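Local coordinates for hypothetical protein aq_1447 (Aquifex aeolicus, PDB 1YVU) that cleaves RNA targets under the direction of short single-stranded DNA guides, using divalent metal ions bound in its RNase H-like PIWI domain, at residues A[484-498]-A[654-667]. Residues are numbered along the deposited sequence; the frame is centred on the assembly and turned at random.
Sequences IPYKLKEIEGKVDAF and VLCSQILSLTLMNY
Ile491 and Gln658 mark the closest CA approach, 6.1 Å, while Lys487 lies across from Met665 and Pro485 across from Tyr667. One segment therefore rises in number as the other falls: 484-493 runs opposite to 654-667, whose regular helix includes 654-661, and the chain then turns back toward Phe498.

The Gln658 side chain ties the helix to the backbone of Glu492. With its chain extended beyond CG, its NE2 donates to Glu492 O at 2.7 Å; the N-H...O angle of 161° shows a nearly straight bond, and the acceptor lies close to the amide plane, which would help hold the amide's rotation. The amide meets the edge of the Phe498 ring, planes 81° apart, with OE1 3.6 Å from Phe498 CE2, while Val495 CG2 touches NE2. Ser657 OG gives Glu492 OE1 a weak hydrogen bond.

Midway the contact is apolar: Leu488 CD1 rests 3.9 Å from Met665 CG, a selenomethionine whose bent chain brings CE to Lys487 CA. At the far end Tyr667 CD2 sits 3.4 Å above the Tyr486 ring, toward its rim, the planes inclined at 51°. Pro485 CG lies 3.6 Å from the same CD2. A water donates to both Tyr486 OH and Leu664 O, and that hydroxyl also bonds Glu475.

Within the PIWI domain the contact lies away from the catalytic metal site. Strand 487-488 pairs with 322-323 of linker L2. The helix packs through Ile659 on strands 565-570, 592-599 and 624-627, with 484-493 along another side and Phe498 entering strand 497-505, beside 565-570.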
ATOM      1  N   ILE A 484     -19.893  20.287   5.523  1.00 22.33           N
ATOM      2  CA  ILE A 484     -18.956  19.835   6.545  1.00 23.09           C
ATOM      3  C   ILE A 484     -19.301  20.287   7.980  1.00 25.20           C
ATOM      4  O   ILE A 484     -19.554  21.471   8.231  1.00 26.52           O
ATOM      5  CB  ILE A 484     -17.478  20.172   6.156  1.00 23.37           C
ATOM      6  CG1 ILE A 484     -17.265  21.678   5.984  1.00 23.88           C
ATOM      7  CG2 ILE A 484     -17.086  19.409   4.874  1.00 17.60           C
ATOM      8  CD1 ILE A 484     -15.833  22.119   6.236  1.00 13.79           C
ATOM      9  N   PRO A 485     -19.335  19.339   8.934  1.00 27.28           N
ATOM     10  CA  PRO A 485     -19.661  19.650  10.334  1.00 30.20           C
ATOM     11  C   PRO A 485     -18.738  20.612  11.064  1.00 26.26           C
ATOM     12  O   PRO A 485     -19.174  21.428  11.893  1.00 24.62           O
ATOM     13  CB  PRO A 485     -19.662  18.271  10.997  1.00 28.25           C
ATOM     14  CG  PRO A 485     -18.742  17.465  10.127  1.00 33.29           C
ATOM     15  CD  PRO A 485     -19.087  17.896   8.765  1.00 26.90           C
ATOM     16  N   TYR A 486     -17.470  20.516  10.713  1.00 21.78           N
ATOM     17  CA  TYR A 486     -16.438  21.312  11.324  1.00 22.40           C
ATOM     18  C   TYR A 486     -15.225  21.366  10.418  1.00 26.94           C
ATOM     19  O   TYR A 486     -15.153  20.632   9.418  1.00 23.40           O
ATOM     20  CB  TYR A 486     -16.050  20.688  12.684  1.00 20.57           C
ATOM     21  CG  TYR A 486     -15.718  19.199  12.642  1.00 15.14           C
ATOM     22  CD1 TYR A 486     -14.451  18.747  12.243  1.00 18.45           C
ATOM     23  CD2 TYR A 486     -16.675  18.239  12.940  1.00 15.37           C
ATOM     24  CE1 TYR A 486     -14.147  17.382  12.139  1.00 22.25           C
ATOM     25  CE2 TYR A 486     -16.388  16.848  12.833  1.00 14.34           C
ATOM     26  CZ  TYR A 486     -15.126  16.435  12.425  1.00 16.71           C
ATOM     27  OH  TYR A 486     -14.839  15.101  12.250  1.00 26.89           O
ATOM     28  N   LYS A 487     -14.256  22.190  10.811  1.00 25.66           N
ATOM     29  CA  LYS A 487     -12.974  22.326  10.114  1.00 24.14           C
ATOM     30  C   LYS A 487     -11.996  22.686  11.195  1.00 24.37           C
ATOM     31  O   LYS A 487     -12.398  23.196  12.238  1.00 28.04           O
ATOM     32  CB  LYS A 487     -12.978  23.391   9.003  1.00 26.72           C
ATOM     33  CG  LYS A 487     -13.119  24.846   9.442  1.00 32.00           C
ATOM     34  CD  LYS A 487     -13.162  25.777   8.247  1.00 29.88           C
ATOM     35  CE  LYS A 487     -13.203  27.220   8.698  1.00 35.27           C
ATOM     36  NZ  LYS A 487     -12.998  28.125   7.543  1.00 43.15           N
ATOM     37  N   LEU A 488     -10.720  22.408  10.945  1.00 27.22           N
ATOM     38  CA  LEU A 488      -9.639  22.686  11.882  1.00 28.11           C
ATOM     39  C   LEU A 488      -9.500  24.186  12.122  1.00 35.46           C
ATOM     40  O   LEU A 488      -9.836  24.993  11.248  1.00 35.55           O
ATOM     41  CB  LEU A 488      -8.323  22.098  11.358  1.00 22.81           C
ATOM     42  CG  LEU A 488      -8.212  20.580  11.283  1.00 20.99           C
ATOM     43  CD1 LEU A 488      -7.321  20.178  10.140  1.00 15.68           C
ATOM     44  CD2 LEU A 488      -7.701  20.013  12.610  1.00 22.36           C
ATOM     45  N   LYS A 489      -9.097  24.536  13.340  1.00 37.70           N
ATOM     46  CA  LYS A 489      -8.917  25.916  13.756  1.00 33.23           C
ATOM     47  C   LYS A 489      -7.540  26.408  13.360  1.00 36.74           C
ATOM     48  O   LYS A 489      -7.390  27.534  12.923  1.00 37.40           O
ATOM     49  CB  LYS A 489      -9.069  25.993  15.270  1.00 41.97           C
ATOM     50  CG  LYS A 489      -8.723  27.328  15.912  1.00 43.48           C
ATOM     51  CD  LYS A 489      -8.554  27.117  17.381  1.00 41.47           C
ATOM     52  CE  LYS A 489      -8.167  28.369  18.069  1.00 44.57           C
ATOM     53  NZ  LYS A 489      -9.100  28.591  19.219  1.00 51.51           N
ATOM     54  N   GLU A 490      -6.537  25.566  13.559  1.00 36.62           N
ATOM     55  CA  GLU A 490      -5.172  25.928  13.247  1.00 38.62           C
ATOM     56  C   GLU A 490      -4.459  24.654  12.827  1.00 40.42           C
ATOM     57  O   GLU A 490      -4.819  23.586  13.320  1.00 48.03           O
ATOM     58  CB  GLU A 490      -4.524  26.500  14.528  1.00 37.45           C
ATOM     59  CG  GLU A 490      -3.147  27.176  14.365  1.00 50.78           C
ATOM     60  CD  GLU A 490      -3.152  28.374  13.391  1.00 62.82           C
ATOM     61  OE1 GLU A 490      -3.985  29.300  13.571  1.00 62.85           O
ATOM     62  OE2 GLU A 490      -2.331  28.384  12.440  1.00 61.36           O
ATOM     63  N   ILE A 491      -3.620  24.723  11.790  1.00 37.16           N
ATOM     64  CA  ILE A 491      -2.790  23.579  11.395  1.00 30.44           C
ATOM     65  C   ILE A 491      -1.421  24.172  11.614  1.00 34.91           C
ATOM     66  O   ILE A 491      -1.160  25.292  11.151  1.00 34.65           O
ATOM     67  CB  ILE A 491      -2.898  23.179   9.911  1.00 31.06           C
ATOM     68  CG1 ILE A 491      -4.178  22.388   9.673  1.00 26.25           C
ATOM     69  CG2 ILE A 491      -1.706  22.294   9.487  1.00 27.13           C
ATOM     70  CD1 ILE A 491      -4.458  22.071   8.207  1.00 18.74           C
ATOM     71  N   GLU A 492      -0.545  23.416  12.275  1.00 35.41           N
ATOM     72  CA  GLU A 492       0.810  23.871  12.571  1.00 42.43           C
ATOM     73  C   GLU A 492       1.643  24.113  11.318  1.00 43.16           C
ATOM     74  O   GLU A 492       1.766  23.197  10.500  1.00 46.84           O
ATOM     75  CB  GLU A 492       1.534  22.850  13.467  1.00 41.76           C
ATOM     76  CG  GLU A 492       2.902  23.326  14.033  1.00 38.28           C
ATOM     77  CD  GLU A 492       3.597  22.292  14.911  1.00 46.99           C
ATOM     78  OE1 GLU A 492       2.883  21.579  15.659  1.00 53.21           O
ATOM     79  OE2 GLU A 492       4.855  22.198  14.862  1.00 44.13           O
ATOM     80  N   GLY A 493       2.032  25.371  11.078  1.00 37.91           N
ATOM     81  CA  GLY A 493       2.926  25.616   9.970  1.00 32.37           C
ATOM     82  C   GLY A 493       2.875  26.569   8.809  1.00 35.13           C
ATOM     83  O   GLY A 493       3.752  26.427   7.947  1.00 37.45           O
ATOM     84  N   LYS A 494       1.937  27.511   8.739  1.00 36.58           N
ATOM     85  CA  LYS A 494       1.870  28.472   7.596  1.00 39.89           C
ATOM     86  C   LYS A 494       2.219  27.872   6.209  1.00 37.52           C
ATOM     87  O   LYS A 494       3.346  27.975   5.705  1.00 35.53           O
ATOM     88  CB  LYS A 494       2.732  29.715   7.852  1.00 41.54           C
ATOM     89  CG  LYS A 494       2.286  30.573   8.999  1.00 50.58           C
ATOM     90  CD  LYS A 494       3.392  31.544   9.340  1.00 60.92           C
ATOM     91  CE  LYS A 494       3.222  32.105  10.754  1.00 68.17           C
ATOM     92  NZ  LYS A 494       4.295  33.080  11.170  1.00 69.05           N
ATOM     93  N   VAL A 495       1.281  27.082   5.720  1.00 27.33           N
ATOM     94  CA  VAL A 495       1.380  26.417   4.446  1.00 22.44           C
ATOM     95  C   VAL A 495       0.151  26.928   3.742  1.00 22.76           C
ATOM     96  O   VAL A 495      -0.913  26.947   4.342  1.00 23.03           O
ATOM     97  CB  VAL A 495       1.242  24.904   4.636  1.00 26.36           C
ATOM     98  CG1 VAL A 495       1.008  24.195   3.290  1.00 25.15           C
ATOM     99  CG2 VAL A 495       2.450  24.344   5.386  1.00 25.67           C
ATOM    100  N   ASP A 496       0.264  27.268   2.463  1.00 23.29           N
ATOM    101  CA  ASP A 496      -0.876  27.800   1.735  1.00 22.76           C
ATOM    102  C   ASP A 496      -1.840  26.774   1.090  1.00 27.45           C
ATOM    103  O   ASP A 496      -3.000  27.123   0.829  1.00 27.60           O
ATOM    104  CB  ASP A 496      -0.421  28.904   0.764  1.00 20.73           C
ATOM    105  CG  ASP A 496       0.317  30.071   1.476  1.00 25.37           C
ATOM    106  OD1 ASP A 496       0.466  30.077   2.718  1.00 33.24           O
ATOM    107  OD2 ASP A 496       0.783  31.005   0.793  1.00 30.68           O
ATOM    108  N   ALA A 497      -1.382  25.533   0.849  1.00 24.26           N
ATOM    109  CA  ALA A 497      -2.213  24.428   0.280  1.00 20.82           C
ATOM    110  C   ALA A 497      -1.578  23.046   0.415  1.00 20.07           C
ATOM    111  O   ALA A 497      -0.360  22.882   0.276  1.00 21.18           O
ATOM    112  CB  ALA A 497      -2.607  24.663  -1.174  1.00 15.12           C
ATOM    113  N   PHE A 498      -2.428  22.061   0.704  1.00 20.40           N
ATOM    114  CA  PHE A 498      -2.023  20.660   0.884  1.00 18.96           C
ATOM    115  C   PHE A 498      -2.560  19.872  -0.291  1.00 21.92           C
ATOM    116  O   PHE A 498      -3.775  19.694  -0.423  1.00 27.98           O
ATOM    117  CB  PHE A 498      -2.594  20.099   2.194  1.00 16.99           C
ATOM    118  CG  PHE A 498      -2.068  20.781   3.415  1.00 17.86           C
ATOM    119  CD1 PHE A 498      -2.623  21.986   3.862  1.00 20.76           C
ATOM    120  CD2 PHE A 498      -0.968  20.268   4.101  1.00 23.26           C
ATOM    121  CE1 PHE A 498      -2.078  22.674   4.978  1.00 21.24           C
ATOM    122  CE2 PHE A 498      -0.419  20.945   5.214  1.00 16.02           C
ATOM    123  CZ  PHE A 498      -0.976  22.147   5.649  1.00 14.30           C
ATOM    124  N   VAL A 654       7.121  18.820  11.825  1.00 20.24           N
ATOM    125  CA  VAL A 654       6.099  19.818  11.520  1.00 24.79           C
ATOM    126  C   VAL A 654       5.130  19.257  10.461  1.00 23.29           C
ATOM    127  O   VAL A 654       3.909  19.358  10.598  1.00 27.32           O
ATOM    128  CB  VAL A 654       6.752  21.158  11.028  1.00 31.55           C
ATOM    129  CG1 VAL A 654       5.681  22.165  10.586  1.00 34.61           C
ATOM    130  CG2 VAL A 654       7.610  21.784  12.132  1.00 24.41           C
ATOM    131  N   LEU A 655       5.690  18.609   9.448  1.00 20.86           N
ATOM    132  CA  LEU A 655       4.929  18.010   8.371  1.00 15.05           C
ATOM    133  C   LEU A 655       4.120  16.835   8.846  1.00 19.73           C
ATOM    134  O   LEU A 655       3.055  16.544   8.287  1.00 22.55           O
ATOM    135  CB  LEU A 655       5.875  17.526   7.299  1.00 25.99           C
ATOM    136  CG  LEU A 655       6.788  18.601   6.722  1.00 32.39           C
ATOM    137  CD1 LEU A 655       7.935  17.952   5.932  1.00 22.14           C
ATOM    138  CD2 LEU A 655       5.958  19.589   5.879  1.00 41.29           C
ATOM    139  N   CYS A 656       4.653  16.151   9.863  1.00 16.64           N
ATOM    140  CA  CYS A 656       4.010  14.987  10.472  1.00 17.92           C
ATOM    141  C   CYS A 656       2.791  15.398  11.269  1.00 19.37           C
ATOM    142  O   CYS A 656       1.759  14.749  11.190  1.00 17.52           O
ATOM    143  CB  CYS A 656       4.979  14.235  11.371  1.00 14.74           C
ATOM    144  SG  CYS A 656       6.272  13.292  10.519  1.00 26.19           S
ATOM    145  N   SER A 657       2.906  16.521  11.978  1.00 22.85           N
ATOM    146  CA  SER A 657       1.814  17.083  12.775  1.00 26.10           C
ATOM    147  C   SER A 657       0.633  17.484  11.870  1.00 24.36           C
ATOM    148  O   SER A 657      -0.530  17.268  12.220  1.00 20.14           O
ATOM    149  CB  SER A 657       2.325  18.288  13.583  1.00 27.42           C
ATOM    150  OG  SER A 657       1.292  19.197  13.945  1.00 27.03           O
ATOM    151  N   GLN A 658       0.947  18.009  10.689  1.00 16.48           N
ATOM    152  CA  GLN A 658      -0.071  18.424   9.717  1.00 17.86           C
ATOM    153  C   GLN A 658      -0.778  17.206   9.111  1.00 19.21           C
ATOM    154  O   GLN A 658      -1.916  17.284   8.706  1.00 14.71           O
ATOM    155  CB  GLN A 658       0.585  19.198   8.587  1.00 16.52           C
ATOM    156  CG  GLN A 658       1.474  20.323   9.044  1.00 24.69           C
ATOM    157  CD  GLN A 658       2.222  21.007   7.923  1.00 25.44           C
ATOM    158  OE1 GLN A 658       2.645  20.382   6.939  1.00 18.63           O
ATOM    159  NE2 GLN A 658       2.386  22.315   8.067  1.00 27.10           N
ATOM    160  N   ILE A 659      -0.065  16.084   9.033  1.00 19.71           N
ATOM    161  CA  ILE A 659      -0.594  14.837   8.500  1.00 16.61           C
ATOM    162  C   ILE A 659      -1.599  14.322   9.495  1.00 17.74           C
ATOM    163  O   ILE A 659      -2.723  13.985   9.125  1.00 26.79           O
ATOM    164  CB  ILE A 659       0.562  13.855   8.298  1.00 10.33           C
ATOM    165  CG1 ILE A 659       1.012  13.957   6.864  1.00  6.23           C
ATOM    166  CG2 ILE A 659       0.235  12.385   8.753  1.00 15.14           C
ATOM    167  CD1 ILE A 659       2.326  13.397   6.665  1.00  8.02           C
ATOM    168  N   LEU A 660      -1.173  14.333  10.763  1.00 15.73           N
ATOM    169  CA  LEU A 660      -1.956  13.904  11.915  1.00  8.18           C
ATOM    170  C   LEU A 660      -3.201  14.736  12.081  1.00 10.24           C
ATOM    171  O   LEU A 660      -4.258  14.195  12.385  1.00 12.21           O
ATOM    172  CB  LEU A 660      -1.133  14.029  13.167  1.00  2.00           C
ATOM    173  CG  LEU A 660      -0.172  12.910  13.451  1.00  6.94           C
ATOM    174  CD1 LEU A 660       0.687  13.264  14.628  1.00  9.70           C
ATOM    175  CD2 LEU A 660      -0.986  11.687  13.753  1.00  8.86           C
ATOM    176  N   SER A 661      -3.094  16.041  11.817  1.00  9.01           N
ATOM    177  CA  SER A 661      -4.251  16.924  11.928  1.00 12.08           C
ATOM    178  C   SER A 661      -5.243  16.668  10.809  1.00  9.79           C
ATOM    179  O   SER A 661      -6.430  16.622  11.060  1.00 13.92           O
ATOM    180  CB  SER A 661      -3.825  18.385  11.951  1.00 15.09           C
ATOM    181  OG  SER A 661      -3.110  18.670  13.148  1.00 19.05           O
ATOM    182  N   LEU A 662      -4.733  16.364   9.618  1.00  9.05           N
ATOM    183  CA  LEU A 662      -5.552  16.105   8.434  1.00  5.31           C
ATOM    184  C   LEU A 662      -6.267  14.784   8.447  1.00  6.03           C
ATOM    185  O   LEU A 662      -7.079  14.549   7.570  1.00  2.00           O
ATOM    186  CB  LEU A 662      -4.712  16.192   7.149  1.00  5.76           C
ATOM    187  CG  LEU A 662      -4.253  17.573   6.663  1.00  6.29           C
ATOM    188  CD1 LEU A 662      -3.262  17.444   5.540  1.00 10.02           C
ATOM    189  CD2 LEU A 662      -5.406  18.452   6.246  1.00 13.47           C
ATOM    190  N   THR A 663      -5.971  13.912   9.416  1.00  8.44           N
ATOM    191  CA  THR A 663      -6.663  12.613   9.491  1.00  9.09           C
ATOM    192  C   THR A 663      -8.086  12.902   9.912  1.00 11.75           C
ATOM    193  O   THR A 663      -9.013  12.210   9.549  1.00 10.00           O
ATOM    194  CB  THR A 663      -6.093  11.730  10.566  1.00  9.78           C
ATOM    195  OG1 THR A 663      -6.008  12.484  11.785  1.00 12.99           O
ATOM    196  CG2 THR A 663      -4.743  11.202  10.169  1.00  3.32           C
ATOM    197  N   LEU A 664      -8.213  13.987  10.666  1.00 16.18           N
ATOM    198  CA  LEU A 664      -9.475  14.484  11.204  1.00 18.12           C
ATOM    199  C   LEU A 664     -10.355  15.142  10.155  1.00 16.25           C
ATOM    200  O   LEU A 664     -11.502  15.497  10.428  1.00 19.82           O
ATOM    201  CB  LEU A 664      -9.212  15.475  12.344  1.00 17.88           C
ATOM    202  CG  LEU A 664      -8.143  15.168  13.393  1.00 18.92           C
ATOM    203  CD1 LEU A 664      -8.292  16.185  14.481  1.00 11.05           C
ATOM    204  CD2 LEU A 664      -8.228  13.749  13.944  1.00 12.02           C
HETATM  205  N   MSE A 665      -9.812  15.316   8.960  1.00 12.77           N
HETATM  206  CA  MSE A 665     -10.578  15.885   7.876  1.00 16.55           C
HETATM  207  C   MSE A 665     -11.279  14.806   7.105  1.00 17.28           C
HETATM  208  O   MSE A 665     -11.819  15.046   6.033  1.00 24.35           O
HETATM  209  CB  MSE A 665      -9.714  16.762   6.972  1.00 26.00           C
HETATM  210  CG  MSE A 665      -9.337  18.067   7.620  1.00 34.73           C
HETATM  211 SE   MSE A 665     -10.788  18.781   8.695  1.00 39.97          SE
HETATM  212  CE  MSE A 665     -11.531  19.919   7.419  1.00 34.03           C
ATOM    213  N   ASN A 666     -11.286  13.608   7.680  1.00 23.65           N
ATOM    214  CA  ASN A 666     -11.945  12.447   7.093  1.00 17.91           C
ATOM    215  C   ASN A 666     -13.303  12.204   7.732  1.00 19.67           C
ATOM    216  O   ASN A 666     -14.000  11.260   7.384  1.00 19.52           O
ATOM    217  CB  ASN A 666     -11.051  11.237   7.227  1.00 22.89           C
ATOM    218  CG  ASN A 666      -9.912  11.285   6.281  1.00 17.58           C
ATOM    219  OD1 ASN A 666     -10.123  11.451   5.079  1.00 25.42           O
ATOM    220  ND2 ASN A 666      -8.684  11.164   6.797  1.00 26.40           N
ATOM    221  N   TYR A 667     -13.603  13.051   8.717  1.00 21.34           N
ATOM    222  CA  TYR A 667     -14.859  13.108   9.455  1.00 25.03           C
ATOM    223  C   TYR A 667     -15.430  11.777   9.896  1.00 28.74           C
ATOM    224  O   TYR A 667     -16.603  11.478   9.671  1.00 29.20           O
ATOM    225  CB  TYR A 667     -15.904  13.883   8.638  1.00 19.14           C
ATOM    226  CG  TYR A 667     -15.435  15.233   8.187  1.00 11.87           C
ATOM    227  CD1 TYR A 667     -14.878  15.412   6.911  1.00 17.17           C
ATOM    228  CD2 TYR A 667     -15.542  16.338   9.022  1.00 11.69           C
ATOM    229  CE1 TYR A 667     -14.447  16.681   6.468  1.00 18.91           C
ATOM    230  CE2 TYR A 667     -15.108  17.620   8.602  1.00 16.11           C
ATOM    231  CZ  TYR A 667     -14.569  17.773   7.321  1.00 20.60           C
ATOM    232  OH  TYR A 667     -14.238  19.014   6.847  1.00 24.04           O
TER
HETATM  233  O   HOH W   1     -12.520  13.627  12.427  1.00  6.66           O